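Local coordinates for nucleoside diphosphate kinase family protein (Babesia bovis, PDB 3JS9) that probably transfers the terminal phosphate of nucleoside triphosphates to nucleoside diphosphates, with magnesium as cofactor and a phosphohistidine intermediate, at residues 19-23 / 24-28. Numbering follows the deposited sequence.
With SO4 (sulfate ion), chain F.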
loop_
_atom_site.group_PDB
_atom_site.type_symbol
_atom_site.label_atom_id
_atom_site.label_comp_id
_atom_site.label_asym_id
_atom_site.label_seq_id
_atom_site.Cartn_x
_atom_site.Cartn_y
_atom_site.Cartn_z
ATOM N N ASP A 19 6.492 -3.858 -21.404
ATOM C CA ASP A 19 7.069 -2.840 -20.533
ATOM C C ASP A 19 6.470 -2.998 -19.124
ATOM O O ASP A 19 7.197 -2.922 -18.120
ATOM C CB ASP A 19 6.900 -1.419 -21.116
ATOM C CG ASP A 19 5.446 -1.100 -21.502
ATOM O OD1 ASP A 19 4.814 -1.936 -22.185
ATOM O OD2 ASP A 19 4.926 -0.035 -21.115
ATOM N N GLY A 20 5.159 -3.271 -19.041
ATOM C CA GLY A 20 4.531 -3.630 -17.754
ATOM C C GLY A 20 5.275 -4.779 -17.057
ATOM O O GLY A 20 5.578 -4.719 -15.846
ATOM N N VAL A 21 5.611 -5.818 -17.823
ATOM C CA VAL A 21 6.182 -7.010 -17.238
ATOM C C VAL A 21 7.600 -6.766 -16.766
ATOM O O VAL A 21 7.957 -7.172 -15.653
ATOM C CB VAL A 21 6.140 -8.216 -18.198
ATOM C CG1 VAL A 21 6.956 -9.397 -17.637
ATOM C CG2 VAL A 21 4.666 -8.626 -18.507
ATOM N N GLN A 22 8.391 -6.084 -17.595
ATOM C CA GLN A 22 9.787 -5.753 -17.262
ATOM C C GLN A 22 9.854 -4.860 -16.035
ATOM O O GLN A 22 10.824 -4.888 -15.277
ATOM C CB GLN A 22 10.505 -5.057 -18.438
ATOM C CG GLN A 22 10.653 -5.920 -19.663
ATOM C CD GLN A 22 11.899 -6.808 -19.627
ATOM O OE1 GLN A 22 12.761 -6.700 -18.735
ATOM N NE2 GLN A 22 12.003 -7.683 -20.611
ATOM N N ARG A 23 8.822 -4.063 -15.836
ATOM C CA ARG A 23 8.866 -3.137 -14.731
ATOM C C ARG A 23 8.313 -3.714 -13.433
ATOM O O ARG A 23 8.246 -2.989 -12.417
ATOM C CB ARG A 23 8.189 -1.813 -15.115
ATOM C CG ARG A 23 9.065 -0.957 -16.054
ATOM C CD ARG A 23 8.341 0.301 -16.556
ATOM N NE ARG A 23 8.155 1.284 -15.486
ATOM C CZ ARG A 23 7.307 2.312 -15.551
ATOM N NH1 ARG A 23 6.562 2.530 -16.639
ATOM N NH2 ARG A 23 7.243 3.159 -14.543
ATOM N N GLY A 24 7.942 -4.994 -13.452
ATOM C CA GLY A 24 7.334 -5.637 -12.300
ATOM C C GLY A 24 5.920 -5.145 -11.912
ATOM O O GLY A 24 5.585 -5.088 -10.728
ATOM N N LEU A 25 5.068 -4.849 -12.889
ATOM C CA LEU A 25 3.692 -4.342 -12.583
ATOM C C LEU A 25 2.530 -5.318 -12.782
ATOM O O LEU A 25 1.347 -4.916 -12.686
ATOM C CB LEU A 25 3.408 -3.036 -13.348
ATOM C CG LEU A 25 4.337 -1.880 -12.907
ATOM C CD1 LEU A 25 4.619 -0.871 -14.023
ATOM C CD2 LEU A 25 3.810 -1.190 -11.623
ATOM N N ILE A 26 2.825 -6.590 -13.046
ATOM C CA ILE A 26 1.735 -7.527 -13.314
ATOM C C ILE A 26 0.813 -7.583 -12.115
ATOM O O ILE A 26 -0.428 -7.454 -12.263
ATOM C CB ILE A 26 2.201 -8.973 -13.636
ATOM C CG1 ILE A 26 3.029 -8.998 -14.931
ATOM C CG2 ILE A 26 0.980 -9.934 -13.695
ATOM C CD1 ILE A 26 3.862 -10.283 -15.135
ATOM N N GLY A 27 1.414 -7.787 -10.934
ATOM C CA GLY A 27 0.631 -7.987 -9.690
ATOM C C GLY A 27 -0.199 -6.768 -9.333
ATOM O O GLY A 27 -1.378 -6.885 -8.999
ATOM N N GLU A 28 0.418 -5.592 -9.421
ATOM C CA GLU A 28 -0.237 -4.327 -9.182
ATOM C C GLU A 28 -1.469 -4.146 -10.067
ATOM O O GLU A 28 -2.512 -3.713 -9.600
ATOM C CB GLU A 28 0.768 -3.207 -9.437
ATOM C CG GLU A 28 0.261 -1.785 -9.277
ATOM C CD GLU A 28 -0.219 -1.450 -7.863
ATOM O OE1 GLU A 28 0.315 -1.994 -6.893
ATOM O OE2 GLU A 28 -1.148 -0.639 -7.715
HETATM S S SO4 F . 9.945 1.011 -12.097
HETATM O O1 SO4 F . 9.654 1.929 -13.195
HETATM O O2 SO4 F . 8.926 -0.042 -12.096
HETATM O O3 SO4 F . 11.289 0.427 -12.224
HETATM O O4 SO4 F . 9.868 1.765 -10.846
#
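Gly-20 and Leu-25 meet across a tight local turn where helix 18-22 stops and helix 26-36 begins. Two backbone bonds define it: Leu-25 N donates to Gly-20 O at 3.0 Å and nearly straight (163° at the hydrogen), and Gly-24 N donates to Val-21 O at 3.1 Å, well above the carbonyl plane. Gly-24, the first residue to leave helical phi/psi, has a positive phi of 68°, which glycine takes readily because it has no side chain. Leu-25, at the N-cap position of the next helix, lays CD1 against Arg-23 CB (3.9 Å) and over one face of the guanidinium. With its chain bent at chi3 (70°), Arg-23 presents that group edge-on to a sulfate ion, probably from the crystallisation liquor, whose O1 accepts from NE at 2.8 Å and from NH2 at 3.0 Å; NH2 also bonds to Phe-113 O, so the guanidinium is held by a protein acceptor as well as by the ion. On another side of the turn, Val-21 and Ile-26 lie side by side, with Val-21 CG2 3.8 Å from Ile-26 CD1, and both pack on Val-16 and Phe-45 of the sheet. Glu-34 of a second subunit takes the amide hydrogens of Ile-26 and Gly-27, at the start of the new helix, and Gln-22 bonds to Glu-148 and Ser-150 of that subunit, so the turn also belongs to a subunit interface. Positive phi at Gly-24 together with paired bonds back into the last helical turn is the Schellman motif, here linking the first two helices after strand 10-16 in a nucleoside diphosphate kinase fold.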